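Local coordinates for protein BIFUNCTIONAL PROTEIN Proline utilization A (PutA) (Corynebacterium freiburgense, PDB 5UX5) that oxidises proline to glutamate in two steps, joining an FAD-dependent proline dehydrogenase to an NAD-dependent aldehyde dehydrogenase in one chain, at residues A[696-701]-A[875-880]; A[705-710]-A[741-746]; A[710-715]-A[850-855]; A[813-818]-A[822-827]; A[831-836]-A[856-861]. All coordinates share one frame; numbering follows the deposited sequence.

Contact 1: A[696-701]-A[875-880]; sequences NAIIVT and RGITGA. With SO4 (sulfate ion), chain G.
Two first torsions set the meeting of I877 with I698. In I877, CG1 lies between the backbone N and the carbonyl carbon (chi1 70°), which leaves CG2 and the extended CG1-CD1 arm as two separate prongs. In I698, CG1 stands opposite the carbonyl carbon (chi1 -68°) and reaches out from the strand. The two isoleucines slide past each other in opposite directions. The CG2 prong of I877 lies 3.6 Å from I698 CG1 and 3.8 Å from I698 CD1, while I877 CD1 passes on along the strand until it is 3.9 Å from N696 CB.

N696 thus offers carbon to the loop and keeps its amide for others: ND2 donates to the carbonyl oxygens of C725 and A727, and OD1 accepts from T848 N. The loop also braces itself. R875 curls back and grips G876 O side-on from the guanidinium plane, with NE 2.8 Å from G876 O at 157° and NH2 3.2 Å from that same oxygen; its NH1 makes a salt bridge to E965. Further along, the backbone nitrogens of G879 and A880 hold a sulfate, probably from the crystallisation liquor, with A880 N 3.0 Å from sulfate O2; S726 OG binds it too.

A loop here packs against strand 696-700 of the aldehyde dehydrogenase fold. That strand runs between strands 728-734 and 845-852, from which A728 and T848 also touch I877. Helix 706-718 adds a bond from I877 N to S716 OG, and helix 833-841 packs on A697 and I699.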
# COMPACT_ATOMS: atom_id res chain seq x y z
N ASN A 696 -1.95 -17.98 -0.95
CA ASN A 696 -0.74 -17.18 -0.97
C ASN A 696 -0.10 -17.13 0.41
O ASN A 696 -0.80 -17.07 1.42
CB ASN A 696 -1.08 -15.77 -1.45
CG ASN A 696 -1.91 -15.79 -2.69
OD1 ASN A 696 -1.46 -16.29 -3.72
ND2 ASN A 696 -3.14 -15.29 -2.60
N ALA A 697 1.22 -17.15 0.44
CA ALA A 697 1.98 -17.21 1.67
C ALA A 697 2.98 -16.07 1.71
O ALA A 697 3.38 -15.55 0.66
CB ALA A 697 2.72 -18.54 1.80
N ILE A 698 3.36 -15.68 2.93
CA ILE A 698 4.50 -14.80 3.16
C ILE A 698 5.48 -15.55 4.03
O ILE A 698 5.14 -15.99 5.14
CB ILE A 698 4.09 -13.47 3.81
CG1 ILE A 698 3.26 -12.62 2.86
CG2 ILE A 698 5.29 -12.68 4.39
CD1 ILE A 698 2.83 -11.32 3.53
N ILE A 699 6.71 -15.70 3.54
CA ILE A 699 7.79 -16.31 4.32
C ILE A 699 8.49 -15.25 5.17
O ILE A 699 8.84 -14.16 4.67
CB ILE A 699 8.78 -17.03 3.39
CG1 ILE A 699 8.08 -18.12 2.59
CG2 ILE A 699 9.94 -17.57 4.19
CD1 ILE A 699 9.01 -18.88 1.67
N VAL A 700 8.70 -15.57 6.44
CA VAL A 700 9.37 -14.71 7.41
C VAL A 700 10.53 -15.51 7.98
O VAL A 700 10.32 -16.50 8.69
CB VAL A 700 8.42 -14.25 8.52
CG1 VAL A 700 9.13 -13.30 9.53
CG2 VAL A 700 7.17 -13.64 7.90
N THR A 701 11.74 -15.06 7.73
CA THR A 701 12.96 -15.69 8.20
C THR A 701 13.53 -14.90 9.36
O THR A 701 13.24 -13.71 9.50
CB THR A 701 14.00 -15.76 7.07
OG1 THR A 701 14.64 -14.49 6.93
CG2 THR A 701 13.33 -16.15 5.76
N ARG A 875 7.33 -6.32 1.85
CA ARG A 875 6.14 -5.49 1.86
C ARG A 875 4.94 -6.41 1.76
O ARG A 875 5.09 -7.62 1.64
CB ARG A 875 6.17 -4.48 0.72
CG ARG A 875 6.56 -5.12 -0.59
CD ARG A 875 5.92 -4.37 -1.72
NE ARG A 875 4.49 -4.61 -1.73
CZ ARG A 875 3.62 -3.90 -2.46
NH1 ARG A 875 4.05 -2.90 -3.22
NH2 ARG A 875 2.33 -4.19 -2.42
N GLY A 876 3.73 -5.82 1.81
CA GLY A 876 2.52 -6.60 1.66
C GLY A 876 2.39 -7.20 0.27
O GLY A 876 3.02 -6.75 -0.70
N ILE A 877 1.59 -8.27 0.17
CA ILE A 877 1.38 -8.98 -1.08
C ILE A 877 0.04 -8.64 -1.72
O ILE A 877 -0.34 -9.27 -2.72
CB ILE A 877 1.55 -10.50 -0.92
CG1 ILE A 877 0.41 -11.09 -0.11
CG2 ILE A 877 2.86 -10.86 -0.28
CD1 ILE A 877 0.58 -12.56 0.04
N THR A 878 -0.67 -7.64 -1.21
CA THR A 878 -1.92 -7.17 -1.81
C THR A 878 -1.74 -5.73 -2.25
O THR A 878 -0.70 -5.12 -2.02
CB THR A 878 -3.08 -7.29 -0.85
OG1 THR A 878 -2.83 -6.43 0.27
CG2 THR A 878 -3.21 -8.70 -0.38
N GLY A 879 -2.74 -5.19 -2.96
CA GLY A 879 -2.69 -3.80 -3.38
C GLY A 879 -1.98 -3.52 -4.67
O GLY A 879 -1.37 -2.45 -4.81
N ALA A 880 -2.03 -4.45 -5.63
CA ALA A 880 -1.27 -4.31 -6.86
C ALA A 880 -1.74 -3.09 -7.61
O ALA A 880 -2.95 -2.87 -7.75
CB ALA A 880 -1.44 -5.53 -7.75
S SO4 G . -4.88 -7.07 -5.50
O1 SO4 G . -5.25 -6.12 -4.46
O2 SO4 G . -3.42 -7.15 -5.46
O3 SO4 G . -5.40 -6.68 -6.83
O4 SO4 G . -5.47 -8.36 -5.18

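Contact 2: A[705-710]-A[741-746]; sequences DPDLAV and TDQLID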
# COMPACT_ATOMS: atom_id res chain seq x y z
N ASP A 705 12.78 -7.92 9.73
CA ASP A 705 12.28 -6.98 10.71
C ASP A 705 10.95 -7.53 11.17
O ASP A 705 9.96 -7.51 10.42
CB ASP A 705 12.13 -5.58 10.12
CG ASP A 705 11.69 -4.55 11.15
OD1 ASP A 705 10.81 -4.87 11.98
OD2 ASP A 705 12.21 -3.41 11.11
N PRO A 706 10.87 -8.03 12.40
CA PRO A 706 9.63 -8.68 12.84
C PRO A 706 8.44 -7.75 12.81
O PRO A 706 7.33 -8.19 12.47
CB PRO A 706 9.97 -9.14 14.26
CG PRO A 706 11.08 -8.32 14.67
CD PRO A 706 11.90 -8.07 13.45
N ASP A 707 8.64 -6.48 13.14
CA ASP A 707 7.51 -5.56 13.21
C ASP A 707 6.98 -5.21 11.82
O ASP A 707 5.78 -5.31 11.56
CB ASP A 707 7.92 -4.33 14.00
CG ASP A 707 8.31 -4.70 15.39
OD1 ASP A 707 7.47 -5.28 16.12
OD2 ASP A 707 9.48 -4.47 15.75
N LEU A 708 7.87 -4.84 10.91
CA LEU A 708 7.43 -4.63 9.54
C LEU A 708 6.80 -5.90 8.98
O LEU A 708 5.77 -5.83 8.29
CB LEU A 708 8.61 -4.16 8.69
CG LEU A 708 9.15 -2.82 9.20
CD1 LEU A 708 10.25 -2.25 8.34
CD2 LEU A 708 7.99 -1.85 9.27
N ALA A 709 7.34 -7.08 9.33
CA ALA A 709 6.72 -8.31 8.84
C ALA A 709 5.31 -8.48 9.38
O ALA A 709 4.38 -8.74 8.62
CB ALA A 709 7.58 -9.52 9.19
N VAL A 710 5.13 -8.26 10.69
CA VAL A 710 3.79 -8.39 11.29
C VAL A 710 2.80 -7.45 10.62
O VAL A 710 1.67 -7.83 10.29
CB VAL A 710 3.84 -8.14 12.81
CG1 VAL A 710 2.45 -7.79 13.32
CG2 VAL A 710 4.37 -9.35 13.54
N THR A 741 5.43 -13.56 16.54
CA THR A 741 4.13 -14.17 16.79
C THR A 741 3.35 -13.40 17.85
O THR A 741 2.15 -13.13 17.66
CB THR A 741 4.29 -15.63 17.21
OG1 THR A 741 5.32 -16.25 16.42
CG2 THR A 741 2.96 -16.35 16.99
N ASP A 742 4.00 -13.02 18.95
CA ASP A 742 3.32 -12.20 19.95
C ASP A 742 2.73 -10.95 19.31
O ASP A 742 1.55 -10.63 19.52
CB ASP A 742 4.29 -11.79 21.06
CG ASP A 742 4.55 -12.87 22.07
OD1 ASP A 742 3.71 -13.80 22.29
OD2 ASP A 742 5.64 -12.76 22.69
N GLN A 743 3.54 -10.23 18.52
CA GLN A 743 3.08 -8.98 17.91
C GLN A 743 1.95 -9.21 16.91
O GLN A 743 0.99 -8.42 16.85
CB GLN A 743 4.23 -8.26 17.21
CG GLN A 743 5.27 -7.70 18.17
CD GLN A 743 4.94 -6.30 18.63
OE1 GLN A 743 4.01 -6.10 19.41
NE2 GLN A 743 5.69 -5.31 18.14
N LEU A 744 2.05 -10.27 16.09
CA LEU A 744 0.97 -10.61 15.16
C LEU A 744 -0.32 -10.86 15.92
O LEU A 744 -1.39 -10.39 15.52
CB LEU A 744 1.35 -11.83 14.33
CG LEU A 744 0.20 -12.43 13.50
CD1 LEU A 744 -0.27 -11.42 12.47
CD2 LEU A 744 0.59 -13.75 12.85
N ILE A 745 -0.24 -11.60 17.02
CA ILE A 745 -1.43 -11.86 17.83
C ILE A 745 -2.01 -10.55 18.35
O ILE A 745 -3.21 -10.29 18.21
CB ILE A 745 -1.09 -12.83 18.97
CG1 ILE A 745 -0.84 -14.22 18.40
CG2 ILE A 745 -2.18 -12.86 20.02
CD1 ILE A 745 -0.39 -15.21 19.39
N ASP A 746 -1.16 -9.67 18.90
CA ASP A 746 -1.63 -8.39 19.43
C ASP A 746 -2.29 -7.56 18.33
O ASP A 746 -3.37 -6.98 18.52
CB ASP A 746 -0.47 -7.65 20.07
CG ASP A 746 -0.91 -6.41 20.85
OD1 ASP A 746 -2.12 -6.31 21.17
OD2 ASP A 746 -0.06 -5.54 21.16
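V710 gives up the most surface here, and it does so by pressing both of its methyls against the backbone of the helix opposite. CG2 comes within 3.6 Å of L744 N and 3.8 Å of Q743 CB, while V710 CG1 lies 3.7 Å from L744 CA. L744 joins in mainly through its backbone and CB.

Q743 works differently. Its chain bends at chi2 (-89°), which swings the amide up to D707, and NE2 donates to D707 OD1 at 2.7 Å. The carboxylate and amide planes stand almost perpendicular (89°), yet the oxygen lies close to the amide plane and is met nearly end-on.

The valine packing and the D707-Q743 bond together join two flanking helices of the aldehyde dehydrogenase part, 706-718 and 740-750. Their segments 706-710 and 741-746 run in similar directions, the axes approaching to 9.3 Å and crossing at -36°. The first helix begins at D705, an N-cap whose OD1 accepts from L708 N at 3.1 Å and more weakly from D707 N.

D707 has a second partner, R739, in a salt bridge through OD2. Q743 NE2 also donates to A160 O, and D746 accepts from the backbone nitrogens of G165 and E166, residues of the proline dehydrogenase part.

Contact 3: A[710-715]-A[850-855]; sequences VADVYK and GIHSLD
A histidine-carboxylate hydrogen bond, from H852 to D712, fastens a flanking helix to the end of a strand in the aldehyde dehydrogenase fold. H852 NE2 donates to D712 OD2 over 3.0 Å, with an N-H...O angle of 149°. The acceptor sits at the edge of the imidazole, close to its plane, and accepts the N-H on its anti lone pair, the one turned away from the other carboxylate oxygen. The two side chains meet at about a right angle and their flat groups are inclined by 40°, so that the carboxylate does not lie coplanar with the ring. CG of D712 is beside its backbone N (chi1 -72°), which swings the acid out of the helix toward the strand; apart from OD2, D712 CB is among the atoms nearest the ring, 3.8 Å from H852 NE2.

Helix 706-718 packs on strands 696-700 and 845-852. L708 and A709 of this helix also touch H852, and V713 packs on I698 of strand 696-700.

Beyond H852 the chain leaves strand 845-852 through an ST turn, in which S853 OG accepts from D855 N at 3.1 Å. D855 then serves as N-cap of helix 856-865, its OD1 taking the backbone N-H of E858. On the strand itself, the backbones of G850 and H852 pair with strand 696-700, and that of I851 with Y872 and N874.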
# COMPACT_ATOMS: atom_id res chain seq x y z
N VAL A 710 5.13 -8.26 10.69
CA VAL A 710 3.79 -8.39 11.29
C VAL A 710 2.80 -7.45 10.62
O VAL A 710 1.67 -7.83 10.29
CB VAL A 710 3.84 -8.14 12.81
CG1 VAL A 710 2.45 -7.79 13.32
CG2 VAL A 710 4.37 -9.35 13.54
N ALA A 711 3.18 -6.18 10.46
CA ALA A 711 2.28 -5.23 9.80
C ALA A 711 1.91 -5.67 8.38
O ALA A 711 0.76 -5.52 7.95
CB ALA A 711 2.92 -3.84 9.76
N ASP A 712 2.86 -6.22 7.63
CA ASP A 712 2.50 -6.64 6.28
C ASP A 712 1.76 -7.96 6.29
O ASP A 712 0.87 -8.16 5.47
CB ASP A 712 3.73 -6.73 5.38
CG ASP A 712 4.27 -5.37 5.01
OD1 ASP A 712 3.48 -4.41 4.84
OD2 ASP A 712 5.50 -5.24 4.92
N VAL A 713 2.09 -8.86 7.22
CA VAL A 713 1.34 -10.11 7.27
C VAL A 713 -0.11 -9.86 7.66
O VAL A 713 -1.03 -10.34 6.99
CB VAL A 713 1.99 -11.11 8.22
CG1 VAL A 713 1.00 -12.19 8.43
CG2 VAL A 713 3.30 -11.64 7.66
N TYR A 714 -0.35 -9.06 8.70
CA TYR A 714 -1.72 -8.96 9.17
C TYR A 714 -2.57 -8.13 8.21
O TYR A 714 -3.72 -8.47 7.94
CB TYR A 714 -1.80 -8.44 10.64
CG TYR A 714 -1.90 -6.94 10.87
CD1 TYR A 714 -3.09 -6.26 10.69
CD2 TYR A 714 -0.80 -6.21 11.33
CE1 TYR A 714 -3.17 -4.90 10.88
CE2 TYR A 714 -0.87 -4.85 11.54
CZ TYR A 714 -2.07 -4.19 11.32
OH TYR A 714 -2.17 -2.82 11.53
N LYS A 715 -1.99 -7.08 7.64
CA LYS A 715 -2.74 -6.31 6.65
C LYS A 715 -3.03 -7.12 5.39
O LYS A 715 -4.07 -6.92 4.77
CB LYS A 715 -1.98 -5.05 6.26
CG LYS A 715 -1.86 -4.05 7.39
CD LYS A 715 -1.15 -2.75 7.02
CE LYS A 715 -0.82 -1.96 8.28
NZ LYS A 715 0.62 -1.59 8.29
N GLY A 850 5.19 -13.56 -0.93
CA GLY A 850 6.15 -12.60 -0.44
C GLY A 850 7.14 -13.25 0.50
O GLY A 850 6.89 -14.32 1.08
N ILE A 851 8.27 -12.57 0.68
CA ILE A 851 9.25 -12.94 1.69
C ILE A 851 9.60 -11.70 2.49
O ILE A 851 9.61 -10.57 1.98
CB ILE A 851 10.52 -13.58 1.08
CG1 ILE A 851 11.44 -14.09 2.18
CG2 ILE A 851 11.29 -12.56 0.27
CD1 ILE A 851 12.66 -14.83 1.65
N HIS A 852 9.85 -11.90 3.76
CA HIS A 852 10.37 -10.84 4.60
C HIS A 852 11.74 -11.28 5.08
O HIS A 852 11.86 -12.23 5.86
CB HIS A 852 9.42 -10.56 5.75
CG HIS A 852 8.73 -9.24 5.62
ND1 HIS A 852 9.26 -8.07 6.14
CD2 HIS A 852 7.58 -8.90 5.01
CE1 HIS A 852 8.45 -7.07 5.86
NE2 HIS A 852 7.42 -7.54 5.18
N SER A 853 12.77 -10.58 4.61
CA SER A 853 14.13 -10.87 5.03
C SER A 853 15.03 -9.72 4.63
O SER A 853 14.92 -9.20 3.52
CB SER A 853 14.64 -12.17 4.42
OG SER A 853 16.03 -12.30 4.69
N LEU A 854 15.89 -9.28 5.55
CA LEU A 854 16.89 -8.26 5.26
C LEU A 854 18.21 -8.86 4.80
O LEU A 854 19.18 -8.13 4.59
CB LEU A 854 17.11 -7.37 6.49
CG LEU A 854 15.83 -6.56 6.81
CD1 LEU A 854 16.04 -5.47 7.86
CD2 LEU A 854 15.26 -5.95 5.52
N ASP A 855 18.25 -10.18 4.64
CA ASP A 855 19.43 -10.88 4.18
C ASP A 855 19.35 -10.99 2.66
O ASP A 855 18.37 -11.54 2.14
CB ASP A 855 19.49 -12.26 4.82
CG ASP A 855 20.73 -13.03 4.43
OD1 ASP A 855 20.74 -13.63 3.34
OD2 ASP A 855 21.69 -13.05 5.24

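Contact 4: A[813-818]-A[822-827]; sequences SWFHTH and GPVLGI
The ring of F815 leans obliquely against the start of strand 824-830, with V824 O lying in its plane at the edge, 3.7 Å from F815 CZ. V824 CG1 meets the same corner of the ring, 3.7 Å from CZ and 3.8 Å from CE1. On the other side of that corner F815 CE2 settles on the backbone, 3.5 Å from G826 N and 3.7 Å from G826 CA, where glycine places no side chain in the way. With CG opposite the backbone N (chi1 -169°), F815 points out of its turn toward the strand. K695 adds a cation-pi interaction with this ring.

W814 and H818 form a pair of flat groups within 813-818: W814 NE1 stands over the centre of the H818 imidazole, and H818 ND1 donates to W814 O at 2.8 Å.

F815 and W814 belong to a type I beta turn from W814 to T817, closed by T817 N to W814 O at 3.2 Å, so that the W814 carbonyl is gripped by two donors. The turn lies in the connection between strands 804-807 and 824-830, which pair in parallel. Just before strand 824-830, P823 is the centre of an inverse gamma turn. R806 and L730, from strands 804-807 and 728-734, also touch the F815 side chain, which remains about 12 Å from the bound NAD.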
# COMPACT_ATOMS: atom_id res chain seq x y z
N SER A 813 -1.86 -30.57 4.52
CA SER A 813 -3.08 -30.49 5.29
C SER A 813 -4.15 -29.73 4.50
O SER A 813 -3.87 -29.05 3.51
CB SER A 813 -2.84 -29.78 6.62
OG SER A 813 -3.17 -28.40 6.57
N TRP A 814 -5.39 -29.81 4.99
CA TRP A 814 -6.50 -29.19 4.27
C TRP A 814 -6.31 -27.68 4.14
O TRP A 814 -6.50 -27.11 3.06
CB TRP A 814 -7.83 -29.53 4.95
CG TRP A 814 -8.99 -28.89 4.22
CD1 TRP A 814 -9.61 -29.35 3.09
CD2 TRP A 814 -9.65 -27.66 4.57
NE1 TRP A 814 -10.62 -28.49 2.71
CE2 TRP A 814 -10.66 -27.44 3.60
CE3 TRP A 814 -9.50 -26.73 5.60
CZ2 TRP A 814 -11.51 -26.33 3.65
CZ3 TRP A 814 -10.33 -25.63 5.64
CH2 TRP A 814 -11.33 -25.44 4.67
N PHE A 815 -5.94 -26.99 5.24
CA PHE A 815 -5.85 -25.53 5.18
C PHE A 815 -4.67 -25.04 4.33
O PHE A 815 -4.67 -23.89 3.85
CB PHE A 815 -5.82 -24.92 6.59
CG PHE A 815 -5.99 -23.44 6.58
CD1 PHE A 815 -7.24 -22.88 6.34
CD2 PHE A 815 -4.90 -22.61 6.75
CE1 PHE A 815 -7.40 -21.52 6.26
CE2 PHE A 815 -5.05 -21.23 6.67
CZ PHE A 815 -6.30 -20.69 6.43
N HIS A 816 -3.67 -25.90 4.12
CA HIS A 816 -2.55 -25.54 3.25
C HIS A 816 -2.95 -25.46 1.79
O HIS A 816 -2.37 -24.67 1.03
CB HIS A 816 -1.43 -26.57 3.46
CG HIS A 816 -0.23 -26.34 2.61
ND1 HIS A 816 0.57 -27.37 2.17
CD2 HIS A 816 0.31 -25.20 2.12
CE1 HIS A 816 1.55 -26.88 1.43
NE2 HIS A 816 1.41 -25.57 1.38
N THR A 817 -3.97 -26.22 1.36
CA THR A 817 -4.27 -26.39 -0.06
C THR A 817 -5.69 -25.96 -0.44
O THR A 817 -6.15 -26.30 -1.54
CB THR A 817 -4.04 -27.86 -0.49
OG1 THR A 817 -5.01 -28.72 0.12
CG2 THR A 817 -2.68 -28.34 -0.03
N HIS A 818 -6.39 -25.20 0.41
CA HIS A 818 -7.76 -24.76 0.15
C HIS A 818 -7.90 -23.29 0.49
O HIS A 818 -7.75 -22.92 1.66
CB HIS A 818 -8.76 -25.58 0.96
CG HIS A 818 -8.88 -27.00 0.49
ND1 HIS A 818 -7.91 -27.94 0.76
CD2 HIS A 818 -9.82 -27.62 -0.24
CE1 HIS A 818 -8.26 -29.09 0.21
NE2 HIS A 818 -9.41 -28.92 -0.41
N GLY A 822 -11.58 -15.76 3.37
CA GLY A 822 -12.12 -15.19 4.58
C GLY A 822 -11.04 -14.79 5.57
O GLY A 822 -9.84 -14.82 5.26
N PRO A 823 -11.42 -14.40 6.73
CA PRO A 823 -10.48 -13.81 7.70
C PRO A 823 -9.75 -14.85 8.55
O PRO A 823 -9.84 -14.85 9.78
CB PRO A 823 -11.41 -12.93 8.55
CG PRO A 823 -12.84 -13.31 8.14
CD PRO A 823 -12.78 -14.49 7.27
N VAL A 824 -9.00 -15.74 7.90
CA VAL A 824 -8.30 -16.83 8.55
C VAL A 824 -6.88 -16.89 8.01
O VAL A 824 -6.68 -17.03 6.79
CB VAL A 824 -8.99 -18.19 8.33
CG1 VAL A 824 -8.32 -19.29 9.15
CG2 VAL A 824 -10.49 -18.10 8.61
N LEU A 825 -5.91 -16.85 8.91
CA LEU A 825 -4.50 -16.94 8.60
C LEU A 825 -3.95 -18.18 9.26
O LEU A 825 -4.27 -18.45 10.41
CB LEU A 825 -3.76 -15.72 9.11
CG LEU A 825 -2.24 -15.80 9.14
CD1 LEU A 825 -1.71 -15.75 7.72
CD2 LEU A 825 -1.72 -14.63 9.97
N GLY A 826 -3.11 -18.93 8.55
CA GLY A 826 -2.47 -20.12 9.11
C GLY A 826 -0.97 -19.92 9.19
O GLY A 826 -0.35 -19.38 8.27
N ILE A 827 -0.37 -20.40 10.28
CA ILE A 827 1.07 -20.33 10.48
C ILE A 827 1.65 -21.71 10.27
O ILE A 827 1.17 -22.68 10.85
CB ILE A 827 1.45 -19.83 11.89
CG1 ILE A 827 0.71 -18.54 12.21
CG2 ILE A 827 2.97 -19.67 12.00
CD1 ILE A 827 0.98 -18.02 13.59

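Contact 5: A[831-836]-A[856-861]; sequences ESLEQA and EDEVEL
L833 and E858 form the close-packed half of this contact. CG of L833 stands opposite its backbone N (chi1 175°), which sends CD2 across to the facing helix, 3.7 Å from E858 CB and 3.8 Å from E858 O. The same L833 methyl comes 4.0 Å from L861 CD2. E858 contributes the aliphatic base of its chain here, while the remainder, extended beyond CG, carries the carboxylate to T701 OG1; OE1 also approaches S853 OG, although that spacing is too short to be trusted.

Two helices that flank one strand meet in this way: helix 833-841 precedes strand 845-852, helix 856-865 follows it, and their N-terminal turns meet beside it. The first helix is started by S832, an N-cap whose OG accepts from Q835 N at 3.0 Å, and Q835 OE1 in turn takes the N-H of E831 at 2.8 Å.

The other half is looser. E834, exposed to solvent, bends at chi2 (73°) and brings its carboxylate over the L861 methyl CD2, the two side chains crossing at about a right angle. Beyond them the border is acidic and probably mobile: D857 and E860 are exposed, and E831 and E856 are not modelled beyond CB.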
# COMPACT_ATOMS: atom_id res chain seq x y z
N GLU A 831 11.71 -25.66 8.79
CA GLU A 831 13.07 -25.83 9.29
C GLU A 831 14.10 -25.00 8.53
O GLU A 831 15.20 -24.81 9.05
CB GLU A 831 13.47 -27.30 9.23
N SER A 832 13.79 -24.56 7.31
CA SER A 832 14.77 -23.84 6.50
C SER A 832 14.05 -23.05 5.43
O SER A 832 12.90 -23.35 5.08
CB SER A 832 15.77 -24.77 5.84
OG SER A 832 15.18 -25.36 4.69
N LEU A 833 14.74 -22.03 4.90
CA LEU A 833 14.19 -21.30 3.77
C LEU A 833 13.89 -22.24 2.60
O LEU A 833 12.83 -22.13 1.96
CB LEU A 833 15.14 -20.16 3.36
CG LEU A 833 14.76 -19.36 2.10
CD1 LEU A 833 13.42 -18.69 2.21
CD2 LEU A 833 15.83 -18.36 1.71
N GLU A 834 14.79 -23.18 2.33
CA GLU A 834 14.57 -24.08 1.19
C GLU A 834 13.28 -24.88 1.36
O GLU A 834 12.50 -25.03 0.41
CB GLU A 834 15.78 -24.99 1.01
CG GLU A 834 16.96 -24.28 0.35
CD GLU A 834 17.67 -23.29 1.30
OE1 GLU A 834 18.63 -22.63 0.83
OE2 GLU A 834 17.27 -23.16 2.49
N GLN A 835 13.01 -25.35 2.58
CA GLN A 835 11.76 -26.06 2.82
C GLN A 835 10.55 -25.14 2.72
O GLN A 835 9.54 -25.49 2.10
CB GLN A 835 11.80 -26.72 4.19
CG GLN A 835 10.44 -27.21 4.60
CD GLN A 835 10.51 -28.03 5.85
OE1 GLN A 835 10.78 -27.51 6.93
NE2 GLN A 835 10.28 -29.32 5.71
N ALA A 836 10.64 -23.94 3.34
CA ALA A 836 9.54 -22.99 3.27
C ALA A 836 9.19 -22.65 1.83
O ALA A 836 8.00 -22.53 1.49
CB ALA A 836 9.89 -21.71 4.03
N GLU A 856 20.37 -10.48 1.96
CA GLU A 856 20.31 -10.38 0.51
C GLU A 856 20.36 -11.75 -0.17
O GLU A 856 19.65 -11.98 -1.16
CB GLU A 856 21.43 -9.47 -0.00
N ASP A 857 21.14 -12.70 0.36
CA ASP A 857 21.24 -14.01 -0.28
C ASP A 857 19.92 -14.77 -0.21
O ASP A 857 19.57 -15.50 -1.14
CB ASP A 857 22.36 -14.84 0.34
CG ASP A 857 23.71 -14.22 0.10
OD1 ASP A 857 23.96 -13.84 -1.06
OD2 ASP A 857 24.51 -14.09 1.06
N GLU A 858 19.22 -14.65 0.92
CA GLU A 858 17.91 -15.27 1.05
C GLU A 858 16.95 -14.69 0.03
O GLU A 858 16.19 -15.41 -0.62
CB GLU A 858 17.36 -15.04 2.46
CG GLU A 858 18.22 -15.59 3.57
CD GLU A 858 17.51 -15.54 4.90
OE1 GLU A 858 16.93 -14.47 5.21
OE2 GLU A 858 17.51 -16.56 5.63
N VAL A 859 16.99 -13.38 -0.13
CA VAL A 859 16.10 -12.72 -1.07
C VAL A 859 16.43 -13.16 -2.49
O VAL A 859 15.53 -13.37 -3.31
CB VAL A 859 16.21 -11.20 -0.88
CG1 VAL A 859 15.52 -10.46 -2.01
CG2 VAL A 859 15.65 -10.83 0.47
N GLU A 860 17.72 -13.32 -2.81
CA GLU A 860 18.06 -13.67 -4.17
C GLU A 860 17.62 -15.09 -4.48
O GLU A 860 16.97 -15.34 -5.51
CB GLU A 860 19.56 -13.45 -4.41
CG GLU A 860 19.91 -12.71 -5.74
CD GLU A 860 19.22 -11.32 -5.92
OE1 GLU A 860 19.00 -10.57 -4.93
OE2 GLU A 860 18.90 -10.99 -7.09
N LEU A 861 17.87 -16.01 -3.55
CA LEU A 861 17.35 -17.37 -3.70
C LEU A 861 15.83 -17.35 -3.86
O LEU A 861 15.29 -17.96 -4.80
CB LEU A 861 17.78 -18.21 -2.51
CG LEU A 861 17.33 -19.65 -2.48
CD1 LEU A 861 17.85 -20.39 -3.69
CD2 LEU A 861 17.78 -20.28 -1.17

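All five contacts belong to the aldehyde dehydrogenase part, and contacts 2, 3 and 5 each touch contact 1. Contacts 1 and 3 lie closest, with centres 6 Å apart, through backbone pairing of strands 696-700 and 845-852. Contact 2 shares V710 and helix 706-718 with contact 3, 9 Å away. Contact 5, about 15 Å from contact 1, reaches it through T701 and I699. Contact 4 lies toward NAD, its nearest atoms about 7 Å from contact 1. Along the chain contact 1 encloses the other four, contacts 2 and 3 interleave, and 4 precedes 5. Sequence far apart is thus brought together, with contact 2 on the side facing the proline dehydrogenase part.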